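Local coordinates for protein Alp7A (Bacillus subtilis, PDB 5EC0) that binds adenine nucleotide as a bacterial member of the actin family and probably forms cytoskeletal filaments that segregate plasmids, at residues 54-58 / 69-74; 91-95 / 146-150; 234-239 / 312-316. All coordinates share one frame; numbering follows the deposited sequence.

How the contacts relate
The three contacts follow one another along the chain without overlapping. Contact 1 lies in the hairpin of strands 56-62 and 65-71. Contact 2 joins the loop leading into helix 95-112 to segment 146-150, on helix 140-149. These two have centres 21 Å apart and meet where Phe69 CE2 packs on His95 CD2 at 3.7 Å. Contact 3 sets helix 292-313 against edge strand 236-239. Its centre is 38 Å from that of contact 1, on the opposite side of the chain's centre, and 27 Å from that of contact 2. Contacts 1 and 2 involve the eight-stranded sheet and its helices, contact 3 the five-stranded sheet, consistent with the two halves of an actin-like fold holding ADP between them.

Contact 1. Residues 54-58 / 69-74; sequences DRLLV and FLVGEL
Val58 and Phe69 form a hydrogen-bonded pair (Val58 N to Phe69 O 3.1 Å, Phe69 N to Val58 O 2.9 Å) where strands 56-58 and 69-71 run antiparallel at 154°, their axes 5.0 Å apart at closest approach.

On one face, Leu57 CD1 meets Leu70 CD2 at 3.7 Å, the two leucine ends coming together although their CB atoms point out from the sheet. Leu74, with CG anti to the backbone N (chi1 -170°), lays CD2 alongside the backbone of 55-57, where Leu74 CD2 is 3.6 Å from Leu56 O. The other face carries Leu56, Val58, Phe69 and Val71. Here Val58 CG2 and Val71 CG2 touch at 4.1 Å, while Leu56 and Val71 meet through their CB atoms.

Toward the end of the pairing, Val71 N donates to Leu56 O at 3.1 Å. A water then bridges the parting backbones, accepting from Leu56 N and Leu74 N and donating to Val71 O at 2.7 Å, so the polar groups beyond the last direct bond remain linked.

Helix 95-112 covers the face of Val58, Phe69 and Val71: Val99 packs on Phe69 and Val71, and Ala103 on Val58 and Val71. Strand 22-33 pairs with 65-71 on the side away from 56-62, and Leu57 bonds through its backbone to Leu160, just past strand 153-159.

Contact 2. Residues 91-95 / 146-150; sequences KVESH and RMASK
The bend around Val92, just before helix 95-112, packs on Met147 of helix 140-149 and on Lys150, a loop-to-helix contact within the actin-like fold. Ser94 is the N-cap of helix 95-112, its OG bonded to Ile96 N, so the loop ends in a capped helix start.

The apolar part is a meeting of Val92 and Met147. The methionine CG is anti to the backbone N (chi1 -177°) and the chain then bends at chi2 (58°), which carries the thioether over the loop. Met147 SD lies 3.7 Å from Lys91 O. Val92 and Met147 cross at a slant, with Val92 CG2 4.1 Å from Met147 SD. Beyond the sulfur, Met147 CE reaches Lys91 CB at 4.1 Å. Val92 CG1, the other branch, faces Arg146 CB at 4.3 Å. Leu129 of strand 119-129 packs on Lys91, Val92 and Met147 alike, tying loop and helix to the sheet beneath them.

Lys91 itself turns its long chain away from helix 140-149. Its NZ bonds to Phe10 O and its side chain touches Asn12, a residue of the ADP site, so the loop that meets the helix also borders the nucleotide pocket.

Lys150 extends its chain beyond CG across the loop backbone. On the way, Lys150 CE passes 3.1 Å from Val92 O. Lys150 NZ is modelled 2.3 Å from Ser94 O, a hydrogen bond so short that its exact geometry is doubtful.

Contact 3. Residues 234-239 / 312-316; sequences DSFVSN and NTFPA
Thr313, in the last turn of helix 292-313, meets Val237 of edge strand 236-239 tip to tip. The touching branch of the threonine is its methyl, which is anti to the backbone N: Thr313 CG2 stands 4.0 Å from Val237 CB. The hydroxyl is turned back to the helix, where OG1 is hydrogen-bonded to Gln309 O. Asn239 slides past the threonine, with Asn239 ND2 4.1 Å from Thr313 OG1, and this buried amide nitrogen has no partner in the model.

Phe314 follows as the first residue to leave helical geometry, and its ring reaches the 3-10 turn 234-235 that leads into strand 236-239. With CG anti to the carbonyl carbon (chi1 -62°), the ring is sent toward segment 234-239. One of its faces is covered by the preceding residue, Thr313 CG2 sitting 3.5 Å above the plane of the Phe314 ring, over its centre. The same methyl therefore packs on Val237 and on the ring. At the ring edge, in its plane, Asp234 O approaches Phe314 CE1 at 3.3 Å, which sets a carbonyl oxygen against the weakly positive rim of the aromatic. Ser235 O comes obliquely to Phe314 CZ at 3.4 Å. Val237 CG2 also approaches obliquely, 4.0 Å from Phe314 CZ, as the two side chains run past each other in opposite directions.

Behind the contact, Leu220 and Leu222 of strand 218-223 and Tyr322 pack on Phe314, and strand 236-239 hydrogen-bonds to 218-223. No hydrogen bond links the two segments, which join by packing alone. The C-terminal end of helix 292-313 and the residue after it thus pack on the edge strand of the five-stranded sheet, consistent with the actin-like fold, in which the hairpin 207-213/218-223 presents Gly215 and Gly216 to ADP.

Contact 1. Residues 54-58 / 69-74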
ATOM      1  N   ASP A  54      -6.248  16.822  -4.975  1.00 39.51           N
ATOM      2  CA  ASP A  54      -7.333  16.336  -5.823  1.00 41.37           C
ATOM      3  C   ASP A  54      -7.242  16.914  -7.225  1.00 39.85           C
ATOM      4  O   ASP A  54      -8.107  16.661  -8.058  1.00 38.27           O
ATOM      5  CB  ASP A  54      -8.710  16.677  -5.223  1.00 45.69           C
ATOM      6  CG  ASP A  54      -9.026  15.881  -3.953  1.00 56.34           C
ATOM      7  OD1 ASP A  54      -8.250  14.956  -3.603  1.00 55.83           O
ATOM      8  OD2 ASP A  54     -10.064  16.181  -3.314  1.00 61.81           O
ATOM      9  N   ARG A  55      -6.211  17.703  -7.495  1.00 33.43           N
ATOM     10  CA  ARG A  55      -6.155  18.408  -8.775  1.00 34.46           C
ATOM     11  C   ARG A  55      -4.786  18.213  -9.439  1.00 44.24           C
ATOM     12  O   ARG A  55      -4.203  19.160  -9.967  1.00 44.20           O
ATOM     13  CB  ARG A  55      -6.472  19.902  -8.583  1.00 36.20           C
ATOM     14  CG  ARG A  55      -7.844  20.177  -7.892  1.00 38.10           C
ATOM     15  CD  ARG A  55      -8.058  21.651  -7.565  1.00 39.99           C
ATOM     16  NE  ARG A  55      -9.312  21.893  -6.832  1.00 42.05           N
ATOM     17  CZ  ARG A  55     -10.445  22.365  -7.358  1.00 44.60           C
ATOM     18  NH1 ARG A  55     -10.521  22.670  -8.651  1.00 52.96           N
ATOM     19  NH2 ARG A  55     -11.512  22.547  -6.582  1.00 46.62           N
ATOM     20  N   LEU A  56      -4.294  16.974  -9.425  1.00 37.56           N
ATOM     21  CA  LEU A  56      -2.951  16.674  -9.931  1.00 35.94           C
ATOM     22  C   LEU A  56      -2.883  16.535 -11.447  1.00 32.98           C
ATOM     23  O   LEU A  56      -3.237  15.500 -12.015  1.00 32.67           O
ATOM     24  CB  LEU A  56      -2.409  15.396  -9.285  1.00 35.94           C
ATOM     25  CG  LEU A  56      -2.052  15.583  -7.815  1.00 37.07           C
ATOM     26  CD1 LEU A  56      -1.613  14.282  -7.204  1.00 33.13           C
ATOM     27  CD2 LEU A  56      -0.990  16.656  -7.648  1.00 32.17           C
ATOM     28  N   LEU A  57      -2.391  17.581 -12.087  1.00 32.03           N
ATOM     29  CA  LEU A  57      -2.172  17.584 -13.519  1.00 33.73           C
ATOM     30  C   LEU A  57      -0.713  17.937 -13.759  1.00 34.50           C
ATOM     31  O   LEU A  57      -0.292  19.071 -13.514  1.00 44.28           O
ATOM     32  CB  LEU A  57      -3.099  18.589 -14.209  1.00 38.33           C
ATOM     33  CG  LEU A  57      -2.890  18.838 -15.706  1.00 41.65           C
ATOM     34  CD1 LEU A  57      -3.102  17.562 -16.524  1.00 40.76           C
ATOM     35  CD2 LEU A  57      -3.803  19.973 -16.208  1.00 40.41           C
ATOM     36  N   VAL A  58       0.062  16.970 -14.224  1.00 33.30           N
ATOM     37  CA  VAL A  58       1.492  17.160 -14.346  1.00 35.68           C
ATOM     38  C   VAL A  58       1.981  16.773 -15.728  1.00 44.69           C
ATOM     39  O   VAL A  58       1.287  16.088 -16.468  1.00 33.64           O
ATOM     40  CB  VAL A  58       2.265  16.325 -13.311  1.00 39.89           C
ATOM     41  CG1 VAL A  58       1.871  16.720 -11.888  1.00 31.28           C
ATOM     42  CG2 VAL A  58       2.033  14.830 -13.558  1.00 39.60           C
ATOM     43  N   PHE A  69      -0.222  13.907 -17.739  1.00 35.26           N
ATOM     44  CA  PHE A  69      -0.919  12.899 -16.940  1.00 41.28           C
ATOM     45  C   PHE A  69      -1.850  13.488 -15.895  1.00 37.91           C
ATOM     46  O   PHE A  69      -1.483  14.414 -15.176  1.00 39.34           O
ATOM     47  CB  PHE A  69       0.077  11.975 -16.207  1.00 32.57           C
ATOM     48  CG  PHE A  69       1.066  11.300 -17.110  1.00 39.42           C
ATOM     49  CD1 PHE A  69       2.277  11.915 -17.420  1.00 38.11           C
ATOM     50  CD2 PHE A  69       0.791  10.055 -17.651  1.00 39.08           C
ATOM     51  CE1 PHE A  69       3.192  11.302 -18.267  1.00 40.16           C
ATOM     52  CE2 PHE A  69       1.701   9.433 -18.499  1.00 44.03           C
ATOM     53  CZ  PHE A  69       2.902  10.059 -18.809  1.00 43.50           C
ATOM     54  N   LEU A  70      -3.045  12.913 -15.808  1.00 36.83           N
ATOM     55  CA  LEU A  70      -3.919  13.081 -14.659  1.00 33.90           C
ATOM     56  C   LEU A  70      -3.547  12.023 -13.633  1.00 34.60           C
ATOM     57  O   LEU A  70      -3.421  10.849 -13.973  1.00 46.44           O
ATOM     58  CB  LEU A  70      -5.397  12.947 -15.058  1.00 39.49           C
ATOM     59  CG  LEU A  70      -5.907  13.918 -16.127  1.00 44.96           C
ATOM     60  CD1 LEU A  70      -7.300  13.531 -16.672  1.00 40.56           C
ATOM     61  CD2 LEU A  70      -5.924  15.333 -15.567  1.00 45.81           C
ATOM     62  N   VAL A  71      -3.378  12.437 -12.379  1.00 31.65           N
ATOM     63  CA  VAL A  71      -2.935  11.548 -11.314  1.00 35.60           C
ATOM     64  C   VAL A  71      -3.877  11.566 -10.117  1.00 33.50           C
ATOM     65  O   VAL A  71      -4.304  12.630  -9.670  1.00 34.53           O
ATOM     66  CB  VAL A  71      -1.538  11.934 -10.803  1.00 32.92           C
ATOM     67  CG1 VAL A  71      -1.095  10.974  -9.710  1.00 31.98           C
ATOM     68  CG2 VAL A  71      -0.526  12.034 -11.960  1.00 31.56           C
ATOM     69  N   GLY A  72      -4.175  10.393  -9.575  1.00 32.97           N
ATOM     70  CA  GLY A  72      -4.975  10.317  -8.370  1.00 33.13           C
ATOM     71  C   GLY A  72      -6.439  10.611  -8.631  1.00 35.80           C
ATOM     72  O   GLY A  72      -6.993  10.218  -9.667  1.00 34.93           O
ATOM     73  N   GLU A  73      -7.058  11.314  -7.687  1.00 35.69           N
ATOM     74  CA  GLU A  73      -8.491  11.574  -7.721  1.00 39.18           C
ATOM     75  C   GLU A  73      -8.922  12.351  -8.965  1.00 45.62           C
ATOM     76  O   GLU A  73     -10.056  12.205  -9.413  1.00 41.21           O
ATOM     77  CB  GLU A  73      -8.922  12.329  -6.458  1.00 38.23           C
ATOM     78  CG  GLU A  73     -10.424  12.362  -6.219  1.00 51.61           C
ATOM     79  CD  GLU A  73     -11.024  10.972  -6.020  1.00 63.83           C
ATOM     80  OE1 GLU A  73     -10.447  10.182  -5.240  1.00 66.07           O
ATOM     81  OE2 GLU A  73     -12.076  10.679  -6.636  1.00 70.31           O
ATOM     82  N   LEU A  74      -8.031  13.177  -9.516  1.00 34.56           N
ATOM     83  CA  LEU A  74      -8.355  13.907 -10.741  1.00 41.03           C
ATOM     84  C   LEU A  74      -8.485  12.961 -11.939  1.00 45.29           C
ATOM     85  O   LEU A  74      -9.181  13.265 -12.903  1.00 52.89           O
ATOM     86  CB  LEU A  74      -7.307  14.985 -11.033  1.00 35.15           C
ATOM     87  CG  LEU A  74      -7.670  15.964 -12.160  1.00 45.30           C
ATOM     88  CD1 LEU A  74      -9.010  16.664 -11.882  1.00 39.18           C
ATOM     89  CD2 LEU A  74      -6.550  16.983 -12.372  1.00 36.22           C
TER
HETATM   90  O   HOH W   1      -5.709  14.433  -8.162  0.81 23.73           O

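Contact 2. Residues 91-95 / 146-150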
ATOM      1  N   LYS A  91       5.368  -3.342 -12.189  1.00 42.00           N
ATOM      2  CA  LYS A  91       5.711  -2.137 -11.447  1.00 45.21           C
ATOM      3  C   LYS A  91       7.022  -1.510 -11.922  1.00 49.79           C
ATOM      4  O   LYS A  91       7.243  -0.305 -11.748  1.00 43.57           O
ATOM      5  CB  LYS A  91       5.797  -2.450  -9.950  1.00 54.09           C
ATOM      6  CG  LYS A  91       4.517  -3.031  -9.354  1.00 57.59           C
ATOM      7  CD  LYS A  91       3.456  -1.955  -9.159  1.00 51.88           C
ATOM      8  CE  LYS A  91       2.247  -2.493  -8.406  1.00 51.73           C
ATOM      9  NZ  LYS A  91       1.121  -1.516  -8.428  1.00 52.84           N
ATOM     10  N   VAL A  92       7.882  -2.332 -12.531  1.00 51.23           N
ATOM     11  CA  VAL A  92       9.205  -1.884 -12.948  1.00 48.08           C
ATOM     12  C   VAL A  92       9.176  -1.189 -14.306  1.00 48.70           C
ATOM     13  O   VAL A  92       9.733  -0.108 -14.463  1.00 45.42           O
ATOM     14  CB  VAL A  92      10.206  -3.057 -13.007  1.00 48.49           C
ATOM     15  CG1 VAL A  92      11.569  -2.574 -13.484  1.00 47.08           C
ATOM     16  CG2 VAL A  92      10.328  -3.718 -11.647  1.00 47.76           C
ATOM     17  N   GLU A  93       8.514  -1.803 -15.281  1.00 49.02           N
ATOM     18  CA  GLU A  93       8.561  -1.297 -16.652  1.00 53.74           C
ATOM     19  C   GLU A  93       7.430  -0.314 -16.990  1.00 52.21           C
ATOM     20  O   GLU A  93       7.496   0.396 -17.991  1.00 57.97           O
ATOM     21  CB  GLU A  93       8.561  -2.479 -17.616  1.00 58.07           C
ATOM     22  CG  GLU A  93       9.796  -3.359 -17.443  1.00 66.72           C
ATOM     23  CD  GLU A  93       9.696  -4.657 -18.206  1.00 86.47           C
ATOM     24  OE1 GLU A  93       8.554  -5.096 -18.459  1.00 94.60           O
ATOM     25  OE2 GLU A  93      10.750  -5.235 -18.564  1.00 92.96           O
ATOM     26  N   SER A  94       6.410  -0.263 -16.144  1.00 48.96           N
ATOM     27  CA  SER A  94       5.321   0.690 -16.301  1.00 47.64           C
ATOM     28  C   SER A  94       5.682   2.069 -15.759  1.00 53.35           C
ATOM     29  O   SER A  94       6.319   2.184 -14.717  1.00 51.93           O
ATOM     30  CB  SER A  94       4.068   0.191 -15.594  1.00 41.34           C
ATOM     31  OG  SER A  94       3.132   1.239 -15.463  1.00 40.83           O
ATOM     32  N   HIS A  95       5.248   3.107 -16.466  1.00 51.46           N
ATOM     33  CA  HIS A  95       5.518   4.486 -16.081  1.00 47.56           C
ATOM     34  C   HIS A  95       4.602   4.970 -14.958  1.00 39.46           C
ATOM     35  O   HIS A  95       4.882   5.979 -14.303  1.00 37.00           O
ATOM     36  CB  HIS A  95       5.359   5.398 -17.296  1.00 53.94           C
ATOM     37  CG  HIS A  95       4.002   5.323 -17.919  1.00 66.96           C
ATOM     38  ND1 HIS A  95       3.706   4.464 -18.957  1.00 73.68           N
ATOM     39  CD2 HIS A  95       2.853   5.980 -17.632  1.00 67.87           C
ATOM     40  CE1 HIS A  95       2.435   4.608 -19.293  1.00 73.37           C
ATOM     41  NE2 HIS A  95       1.895   5.518 -18.503  1.00 69.59           N
ATOM     42  N   ARG A 146      16.691  -3.064 -10.228  1.00 27.09           N
ATOM     43  CA  ARG A 146      16.150  -2.296 -11.342  1.00 33.43           C
ATOM     44  C   ARG A 146      15.020  -1.378 -10.859  1.00 32.73           C
ATOM     45  O   ARG A 146      14.893  -0.239 -11.318  1.00 36.47           O
ATOM     46  CB  ARG A 146      15.667  -3.217 -12.472  1.00 38.32           C
ATOM     47  CG  ARG A 146      16.808  -3.935 -13.220  1.00 43.95           C
ATOM     48  CD  ARG A 146      16.338  -4.653 -14.497  1.00 43.04           C
ATOM     49  NE  ARG A 146      15.607  -5.884 -14.198  1.00 48.66           N
ATOM     50  CZ  ARG A 146      16.179  -7.075 -14.028  1.00 44.51           C
ATOM     51  NH1 ARG A 146      17.501  -7.211 -14.125  1.00 36.30           N
ATOM     52  NH2 ARG A 146      15.425  -8.129 -13.753  1.00 43.53           N
ATOM     53  N   MET A 147      14.207  -1.855  -9.924  1.00 27.14           N
ATOM     54  CA  MET A 147      13.119  -1.009  -9.412  1.00 29.75           C
ATOM     55  C   MET A 147      13.688   0.237  -8.736  1.00 32.81           C
ATOM     56  O   MET A 147      13.249   1.360  -9.012  1.00 34.24           O
ATOM     57  CB  MET A 147      12.228  -1.772  -8.434  1.00 24.37           C
ATOM     58  CG  MET A 147      11.024  -0.959  -7.931  1.00 25.43           C
ATOM     59  SD  MET A 147       9.951  -0.373  -9.271  1.00 32.57           S
ATOM     60  CE  MET A 147       8.518   0.160  -8.306  1.00 37.32           C
ATOM     61  N   ALA A 148      14.688   0.029  -7.879  1.00 27.74           N
ATOM     62  CA  ALA A 148      15.362   1.127  -7.183  1.00 30.83           C
ATOM     63  C   ALA A 148      16.016   2.101  -8.163  1.00 32.60           C
ATOM     64  O   ALA A 148      15.984   3.314  -7.966  1.00 32.02           O
ATOM     65  CB  ALA A 148      16.419   0.576  -6.197  1.00 34.03           C
ATOM     66  N   SER A 149      16.619   1.570  -9.218  1.00 30.46           N
ATOM     67  CA  SER A 149      17.283   2.410 -10.212  1.00 33.20           C
ATOM     68  C   SER A 149      16.330   3.345 -10.940  1.00 32.01           C
ATOM     69  O   SER A 149      16.738   4.378 -11.466  1.00 33.48           O
ATOM     70  CB  SER A 149      18.007   1.531 -11.231  1.00 40.24           C
ATOM     71  OG  SER A 149      19.025   0.791 -10.590  1.00 45.35           O
ATOM     72  N   LYS A 150      15.059   2.969 -10.978  1.00 35.05           N
ATOM     73  CA  LYS A 150      14.045   3.759 -11.651  1.00 41.34           C
ATOM     74  C   LYS A 150      13.872   5.110 -10.967  1.00 41.00           C
ATOM     75  O   LYS A 150      13.415   6.077 -11.570  1.00 49.35           O
ATOM     76  CB  LYS A 150      12.713   3.006 -11.672  1.00 45.83           C
ATOM     77  CG  LYS A 150      12.029   2.988 -13.015  1.00 50.61           C
ATOM     78  CD  LYS A 150      10.589   2.539 -12.875  1.00 60.35           C
ATOM     79  CE  LYS A 150       9.747   3.015 -14.055  1.00 64.39           C
ATOM     80  NZ  LYS A 150       8.310   2.913 -13.705  1.00 67.46           N
TER

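Contact 3. Residues 234-239 / 312-316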
ATOM      1  N   ASP A 234      10.779 -20.647  -1.731  1.00 48.60           N
ATOM      2  CA  ASP A 234       9.537 -21.383  -1.496  1.00 47.71           C
ATOM      3  C   ASP A 234       8.718 -20.795  -0.352  1.00 45.68           C
ATOM      4  O   ASP A 234       7.543 -21.139  -0.186  1.00 41.31           O
ATOM      5  CB  ASP A 234       9.833 -22.855  -1.201  1.00 56.48           C
ATOM      6  CG  ASP A 234      10.286 -23.614  -2.428  1.00 64.17           C
ATOM      7  OD1 ASP A 234       9.599 -23.514  -3.474  1.00 64.09           O
ATOM      8  OD2 ASP A 234      11.322 -24.311  -2.340  1.00 65.93           O
ATOM      9  N   SER A 235       9.337 -19.910   0.429  1.00 36.55           N
ATOM     10  CA  SER A 235       8.670 -19.305   1.579  1.00 42.57           C
ATOM     11  C   SER A 235       7.850 -18.076   1.194  1.00 41.47           C
ATOM     12  O   SER A 235       7.247 -17.434   2.057  1.00 31.28           O
ATOM     13  CB  SER A 235       9.694 -18.918   2.649  1.00 42.20           C
ATOM     14  OG  SER A 235      10.492 -20.031   3.017  1.00 37.99           O
ATOM     15  N   PHE A 236       7.844 -17.762  -0.102  1.00 33.36           N
ATOM     16  CA  PHE A 236       7.127 -16.609  -0.646  1.00 33.89           C
ATOM     17  C   PHE A 236       6.063 -17.087  -1.614  1.00 35.40           C
ATOM     18  O   PHE A 236       6.401 -17.681  -2.638  1.00 43.29           O
ATOM     19  CB  PHE A 236       8.058 -15.654  -1.419  1.00 32.40           C
ATOM     20  CG  PHE A 236       9.163 -15.032  -0.610  1.00 31.76           C
ATOM     21  CD1 PHE A 236      10.373 -15.699  -0.428  1.00 36.30           C
ATOM     22  CD2 PHE A 236       9.033 -13.740  -0.120  1.00 30.32           C
ATOM     23  CE1 PHE A 236      11.409 -15.109   0.277  1.00 32.57           C
ATOM     24  CE2 PHE A 236      10.059 -13.135   0.593  1.00 30.02           C
ATOM     25  CZ  PHE A 236      11.255 -13.822   0.792  1.00 31.12           C
ATOM     26  N   VAL A 237       4.790 -16.813  -1.344  1.00 35.55           N
ATOM     27  CA  VAL A 237       3.746 -17.260  -2.263  1.00 33.15           C
ATOM     28  C   VAL A 237       2.700 -16.173  -2.508  1.00 40.73           C
ATOM     29  O   VAL A 237       2.294 -15.478  -1.584  1.00 36.91           O
ATOM     30  CB  VAL A 237       3.062 -18.544  -1.744  1.00 36.36           C
ATOM     31  CG1 VAL A 237       1.835 -18.883  -2.577  1.00 35.03           C
ATOM     32  CG2 VAL A 237       4.049 -19.726  -1.737  1.00 35.82           C
ATOM     33  N   SER A 238       2.290 -16.019  -3.770  1.00 39.78           N
ATOM     34  CA  SER A 238       1.221 -15.097  -4.135  1.00 32.57           C
ATOM     35  C   SER A 238       0.013 -15.826  -4.741  1.00 33.84           C
ATOM     36  O   SER A 238       0.182 -16.727  -5.560  1.00 41.98           O
ATOM     37  CB  SER A 238       1.748 -14.051  -5.113  1.00 45.56           C
ATOM     38  OG  SER A 238       0.833 -12.979  -5.244  1.00 45.04           O
ATOM     39  N   ASN A 239      -1.201 -15.437  -4.340  1.00 33.65           N
ATOM     40  CA  ASN A 239      -2.443 -16.004  -4.908  1.00 44.69           C
ATOM     41  C   ASN A 239      -3.283 -14.997  -5.682  1.00 54.65           C
ATOM     42  O   ASN A 239      -3.285 -13.818  -5.335  1.00 56.47           O
ATOM     43  CB  ASN A 239      -3.314 -16.577  -3.799  1.00 57.43           C
ATOM     44  CG  ASN A 239      -2.744 -17.827  -3.197  1.00 63.88           C
ATOM     45  OD1 ASN A 239      -2.813 -18.902  -3.787  1.00 68.76           O
ATOM     46  ND2 ASN A 239      -2.180 -17.700  -2.003  1.00 69.19           N
ATOM     47  N   ASN A 312      -3.399 -24.060   3.866  1.00 51.79           N
ATOM     48  CA  ASN A 312      -2.927 -25.028   2.868  1.00 52.02           C
ATOM     49  C   ASN A 312      -1.693 -24.582   2.092  1.00 52.84           C
ATOM     50  O   ASN A 312      -1.089 -25.370   1.367  1.00 42.77           O
ATOM     51  CB  ASN A 312      -4.039 -25.344   1.871  1.00 52.60           C
ATOM     52  CG  ASN A 312      -5.206 -26.057   2.509  1.00 61.97           C
ATOM     53  OD1 ASN A 312      -5.034 -26.832   3.453  1.00 68.16           O
ATOM     54  ND2 ASN A 312      -6.408 -25.806   1.992  1.00 59.75           N
ATOM     55  N   THR A 313      -1.336 -23.312   2.232  1.00 51.23           N
ATOM     56  CA  THR A 313      -0.228 -22.750   1.477  1.00 45.91           C
ATOM     57  C   THR A 313       1.084 -23.292   1.998  1.00 44.32           C
ATOM     58  O   THR A 313       1.962 -23.671   1.234  1.00 41.44           O
ATOM     59  CB  THR A 313      -0.220 -21.214   1.554  1.00 45.28           C
ATOM     60  OG1 THR A 313      -1.247 -20.695   0.702  1.00 50.46           O
ATOM     61  CG2 THR A 313       1.124 -20.659   1.109  1.00 42.00           C
ATOM     62  N   PHE A 314       1.215 -23.309   3.316  1.00 45.74           N
ATOM     63  CA  PHE A 314       2.405 -23.844   3.951  1.00 50.27           C
ATOM     64  C   PHE A 314       1.940 -24.966   4.870  1.00 62.27           C
ATOM     65  O   PHE A 314       1.462 -24.716   5.984  1.00 65.51           O
ATOM     66  CB  PHE A 314       3.174 -22.758   4.722  1.00 47.64           C
ATOM     67  CG  PHE A 314       3.679 -21.626   3.856  1.00 43.65           C
ATOM     68  CD1 PHE A 314       4.652 -21.850   2.890  1.00 46.00           C
ATOM     69  CD2 PHE A 314       3.188 -20.333   4.020  1.00 38.60           C
ATOM     70  CE1 PHE A 314       5.116 -20.809   2.091  1.00 38.81           C
ATOM     71  CE2 PHE A 314       3.647 -19.279   3.226  1.00 32.78           C
ATOM     72  CZ  PHE A 314       4.609 -19.516   2.264  1.00 34.65           C
ATOM     73  N   PRO A 315       2.038 -26.209   4.384  1.00 65.79           N
ATOM     74  CA  PRO A 315       1.526 -27.370   5.113  1.00 72.57           C
ATOM     75  C   PRO A 315       2.258 -27.564   6.434  1.00 74.54           C
ATOM     76  O   PRO A 315       3.326 -28.188   6.453  1.00 82.58           O
ATOM     77  CB  PRO A 315       1.793 -28.539   4.152  1.00 75.16           C
ATOM     78  CG  PRO A 315       2.008 -27.907   2.809  1.00 71.45           C
ATOM     79  CD  PRO A 315       2.650 -26.589   3.101  1.00 66.38           C
ATOM     80  N   ALA A 316       1.695 -27.025   7.516  1.00 69.27           N
ATOM     81  CA  ALA A 316       2.277 -27.182   8.849  1.00 70.28           C
ATOM     82  C   ALA A 316       2.409 -28.655   9.218  1.00 72.58           C
ATOM     83  O   ALA A 316       1.411 -29.385   9.259  1.00 72.84           O
ATOM     84  CB  ALA A 316       1.443 -26.453   9.898  1.00 66.21           C
TER